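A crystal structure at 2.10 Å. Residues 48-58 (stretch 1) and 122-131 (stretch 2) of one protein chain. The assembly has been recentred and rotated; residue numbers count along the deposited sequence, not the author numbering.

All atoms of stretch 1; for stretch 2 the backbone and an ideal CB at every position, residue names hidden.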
# COMPACT_ATOMS: atom_id res chain seq x y z
N THR A 48 -3.47 -7.20 7.22
CA THR A 48 -2.24 -6.68 6.70
C THR A 48 -2.48 -5.29 5.99
O THR A 48 -1.76 -4.32 6.17
CB THR A 48 -1.56 -7.72 5.79
OG1 THR A 48 -1.37 -8.97 6.48
CG2 THR A 48 -0.19 -7.17 5.33
N MET A 49 -3.56 -5.23 5.25
CA MET A 49 -4.01 -4.05 4.54
C MET A 49 -4.26 -2.92 5.53
O MET A 49 -3.80 -1.76 5.33
CB MET A 49 -5.23 -4.51 3.76
CG MET A 49 -5.63 -3.74 2.58
SD MET A 49 -4.37 -3.43 1.33
CE MET A 49 -5.40 -2.16 0.62
N LYS A 50 -4.85 -3.24 6.67
CA LYS A 50 -5.07 -2.22 7.72
C LYS A 50 -3.77 -1.81 8.40
O LYS A 50 -3.59 -0.64 8.74
CB LYS A 50 -6.02 -2.68 8.78
CG LYS A 50 -7.43 -3.00 8.31
CD LYS A 50 -8.11 -3.96 9.34
CE LYS A 50 -9.50 -4.39 8.87
NZ LYS A 50 -10.54 -3.38 9.24
N TYR A 51 -2.86 -2.76 8.55
CA TYR A 51 -1.53 -2.45 9.12
C TYR A 51 -0.70 -1.50 8.21
O TYR A 51 -0.07 -0.58 8.69
CB TYR A 51 -0.79 -3.78 9.34
CG TYR A 51 0.64 -3.65 9.76
CD1 TYR A 51 0.97 -3.25 11.05
CD2 TYR A 51 1.67 -3.93 8.86
CE1 TYR A 51 2.31 -3.12 11.44
CE2 TYR A 51 3.01 -3.84 9.25
CZ TYR A 51 3.32 -3.43 10.54
OH TYR A 51 4.65 -3.30 10.86
N ILE A 52 -0.70 -1.76 6.91
CA ILE A 52 0.01 -0.94 5.87
C ILE A 52 -0.20 0.56 5.98
O ILE A 52 0.68 1.34 5.67
CB ILE A 52 -0.48 -1.35 4.46
CG1 ILE A 52 -0.11 -2.76 4.19
CG2 ILE A 52 0.18 -0.58 3.37
CD1 ILE A 52 1.22 -3.08 4.75
N SER A 53 -1.44 0.93 6.30
CA SER A 53 -1.91 2.27 6.18
C SER A 53 -1.05 3.18 6.98
O SER A 53 -0.87 4.34 6.61
CB SER A 53 -3.41 2.39 6.57
OG SER A 53 -3.62 1.99 7.94
N ARG A 54 -0.53 2.70 8.13
CA ARG A 54 0.34 3.55 8.93
C ARG A 54 1.60 4.00 8.18
O ARG A 54 2.16 5.06 8.47
CB ARG A 54 0.76 2.83 10.21
CG ARG A 54 1.87 1.80 10.01
CD ARG A 54 2.05 1.04 11.36
NE ARG A 54 0.78 0.38 11.72
CZ ARG A 54 0.55 -0.29 12.84
NH1 ARG A 54 1.50 -0.54 13.73
NH2 ARG A 54 -0.64 -0.82 13.01
N PHE A 55 2.03 3.24 7.18
CA PHE A 55 3.21 3.63 6.44
C PHE A 55 2.89 4.38 5.11
O PHE A 55 3.79 4.55 4.35
CB PHE A 55 4.04 2.40 6.11
CG PHE A 55 4.49 1.66 7.34
CD1 PHE A 55 4.04 0.37 7.60
CD2 PHE A 55 5.26 2.31 8.29
CE1 PHE A 55 4.42 -0.28 8.76
CE2 PHE A 55 5.68 1.67 9.44
CZ PHE A 55 5.26 0.38 9.68
N LEU A 56 1.64 4.71 4.82
CA LEU A 56 1.30 5.28 3.52
C LEU A 56 0.62 6.62 3.66
O LEU A 56 -0.29 6.78 4.48
CB LEU A 56 0.41 4.35 2.73
CG LEU A 56 1.07 3.03 2.29
CD1 LEU A 56 -0.06 2.22 1.69
CD2 LEU A 56 2.16 3.18 1.29
N THR A 57 1.05 7.60 2.85
CA THR A 57 0.27 8.81 2.65
C THR A 57 -0.62 8.55 1.46
O THR A 57 -0.46 7.54 0.76
CB THR A 57 1.13 10.02 2.30
OG1 THR A 57 1.82 9.78 1.05
CG2 THR A 57 2.11 10.29 3.41
N LYS A 58 -1.56 9.46 1.22
CA LYS A 58 -2.45 9.31 0.13
C LYS A 58 -1.68 9.27 -1.22
O LYS A 58 -2.04 8.50 -2.14
CB LYS A 58 -3.44 10.48 0.07
CG LYS A 58 -4.55 10.51 1.08
CD LYS A 58 -5.42 11.74 0.84
CE LYS A 58 -6.86 11.64 1.31
NZ LYS A 58 -6.96 11.20 2.69
N UNK A 122 -11.93 3.98 -1.51
CA UNK A 122 -12.42 3.87 -0.14
C UNK A 122 -11.24 3.81 0.82
O UNK A 122 -11.19 4.53 1.84
CB UNK A 122 -13.31 2.64 0.02
N UNK A 123 -10.26 2.98 0.47
CA UNK A 123 -9.05 2.86 1.30
C UNK A 123 -8.25 4.17 1.28
O UNK A 123 -7.82 4.62 2.32
CB UNK A 123 -8.18 1.70 0.81
N UNK A 124 -8.03 4.75 0.10
CA UNK A 124 -7.19 5.94 -0.04
C UNK A 124 -7.78 7.10 0.68
O UNK A 124 -7.05 7.85 1.34
CB UNK A 124 -6.98 6.30 -1.51
N UNK A 125 -9.10 7.29 0.54
CA UNK A 125 -9.77 8.38 1.26
C UNK A 125 -9.46 8.38 2.76
O UNK A 125 -9.47 9.44 3.38
CB UNK A 125 -11.28 8.28 1.05
N UNK A 126 -9.14 7.23 3.35
CA UNK A 126 -8.92 7.23 4.77
C UNK A 126 -7.45 7.42 5.14
O UNK A 126 -7.12 7.49 6.28
CB UNK A 126 -9.45 5.92 5.37
N UNK A 127 -6.55 7.43 4.17
CA UNK A 127 -5.16 7.52 4.55
C UNK A 127 -4.85 9.00 4.89
O UNK A 127 -5.50 9.91 4.40
CB UNK A 127 -4.26 6.99 3.43
N UNK A 128 -3.83 9.22 5.70
CA UNK A 128 -3.46 10.53 6.22
C UNK A 128 -2.51 11.15 5.25
O UNK A 128 -1.73 10.43 4.58
CB UNK A 128 -2.84 10.44 7.62
N UNK A 129 -2.53 12.48 5.16
CA UNK A 129 -1.46 13.21 4.45
C UNK A 129 -0.29 13.64 5.32
O UNK A 129 0.66 14.24 4.81
CB UNK A 129 -2.05 14.46 3.79
N UNK A 130 -0.36 13.37 6.62
CA UNK A 130 0.81 13.53 7.53
C UNK A 130 2.03 12.75 7.02
O UNK A 130 1.97 11.54 6.70
CB UNK A 130 0.46 13.06 8.94
N UNK A 131 3.15 13.46 6.96
CA UNK A 131 4.35 12.93 6.41
C UNK A 131 4.72 11.80 7.33
O UNK A 131 4.49 11.87 8.55
CB UNK A 131 5.46 13.98 6.28

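Position 122 is helical, and nothing of stretch 1 lies within 5.5 Å of its ideal CB. Stretch 1 sets no limit here. The residue is Phe122, which makes no contact with stretch 1.

Position 123 is helical, and its CA-to-CB bond points toward stretch 1. The ideal CB is 4.8 Å from Met49 CE. Beyond that methyl lies the carbonyl O of Met49. A long apolar chain would suit the methyl; an aromatic with a polar tip would also reach the carbonyl. The residue is Tyr123, with chi1 t. Met49 CE sits over one ring face, 3.6 Å from the centroid of the Tyr123 ring, a CH-pi contact. The hydroxyl donates to the carbonyl: Tyr123 OH to Met49 O is 2.7 Å.

Position 124 is helical, with CB directed sideways. The ideal CB is 5.4 Å from Lys58 O, an acceptor. A long side chain carrying a donor would fit: glutamine, lysine or arginine. The residue is Gln124. Its extended chain (chi1 and chi2 t) brings Gln124 NE2 to 3.0 Å from Lys58 O, a hydrogen bond.

Position 125 points its CB away, so many side chains would do. The residue is Phe125. Its backbone matters more: Phe125 O accepts from Lys58 NZ at 3.1 Å.

Position 126 also points away, with no stretch 1 atom near its CB, so most side chains would do. The residue is Gln126; Gln126 NE2 bonds back to Phe122 O at 2.9 Å.

Position 127 points toward stretch 1. Its ideal CB is 4.1 Å from Leu56 O and 4.2 Å from Lys58 CG. A medium-sized apolar chain, such as leucine, isoleucine, valine or methionine, would suit. The residue is Leu127. Leu127 CD1 meets Ser53 CB at 3.5 Å, and Leu127 CD2 lies 4.4 Å from Leu56 CB. Leu127 O accepts from Lys58 NZ at 2.6 Å.

Position 128 points away; small or polar residues are easily accepted. The residue is Ser128, and Ser128 OG accepts from the backbone N of position 130 at 3.0 Å. Its backbone faces stretch 1: Ser128 O is 3.2 Å from Thr57 CA, a CA-H...O contact. Water 1 accepts from Ser128 N (2.9 Å) and donates to Leu56 O (2.8 Å), bridging the stretches.

Position 129 has CB sideways, 5.2 Å from Lys58 CD. That approach is loose, so small or medium chains, polar or not, would suit. The residue is Asp129; Asp129 OD2 comes to 3.3 Å from Lys58 CB.

Positions 130 and 131 have open space around their CBs, and stretch 1 would accept almost any side chain at either. They are Glu130, whose carboxylate leads away, and Ala131. Glu130 O lies 3.5 Å from Thr57 CG2.

Stretch 2, residues 122-131: FYQFQLSDEA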
# COMPACT_ATOMS: atom_id res chain seq x y z
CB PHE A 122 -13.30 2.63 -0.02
CG PHE A 122 -14.02 2.47 1.30
CD1 PHE A 122 -13.45 1.76 2.34
CD2 PHE A 122 -15.32 3.00 1.51
CE1 PHE A 122 -14.14 1.57 3.55
CE2 PHE A 122 -15.99 2.84 2.75
CZ PHE A 122 -15.38 2.10 3.75
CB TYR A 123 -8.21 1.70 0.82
CG TYR A 123 -6.98 1.36 1.59
CD1 TYR A 123 -7.07 0.70 2.81
CD2 TYR A 123 -5.71 1.68 1.10
CE1 TYR A 123 -5.92 0.38 3.52
CE2 TYR A 123 -4.54 1.34 1.78
CZ TYR A 123 -4.66 0.69 3.01
OH TYR A 123 -3.51 0.32 3.68
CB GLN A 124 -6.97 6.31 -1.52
CG GLN A 124 -6.06 7.49 -1.61
CD GLN A 124 -5.95 8.07 -2.98
OE1 GLN A 124 -6.94 8.30 -3.61
NE2 GLN A 124 -4.72 8.39 -3.42
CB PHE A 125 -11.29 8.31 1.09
CG PHE A 125 -11.76 8.56 -0.30
CD1 PHE A 125 -11.07 9.38 -1.14
CD2 PHE A 125 -12.95 8.02 -0.74
CE1 PHE A 125 -11.52 9.63 -2.43
CE2 PHE A 125 -13.42 8.25 -2.01
CZ PHE A 125 -12.71 9.07 -2.86
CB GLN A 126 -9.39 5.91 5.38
CG GLN A 126 -10.88 5.64 5.18
CD GLN A 126 -11.17 4.20 5.50
OE1 GLN A 126 -11.20 3.84 6.64
NE2 GLN A 126 -11.35 3.36 4.51
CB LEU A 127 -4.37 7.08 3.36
CG LEU A 127 -3.82 5.72 3.08
CD1 LEU A 127 -4.16 4.59 3.95
CD2 LEU A 127 -3.73 5.35 1.58
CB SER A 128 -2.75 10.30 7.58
OG SER A 128 -2.15 11.47 8.07
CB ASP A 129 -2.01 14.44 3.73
CG ASP A 129 -2.70 14.08 2.45
OD1 ASP A 129 -3.59 14.84 2.02
OD2 ASP A 129 -2.35 12.98 1.92
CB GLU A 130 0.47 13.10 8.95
CG GLU A 130 1.60 13.28 9.95
CD GLU A 130 1.14 13.20 11.40
OE1 GLU A 130 -0.07 12.97 11.66
OE2 GLU A 130 2.00 13.36 12.30
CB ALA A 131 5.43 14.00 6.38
O HOH W 1 -2.13 7.04 6.51
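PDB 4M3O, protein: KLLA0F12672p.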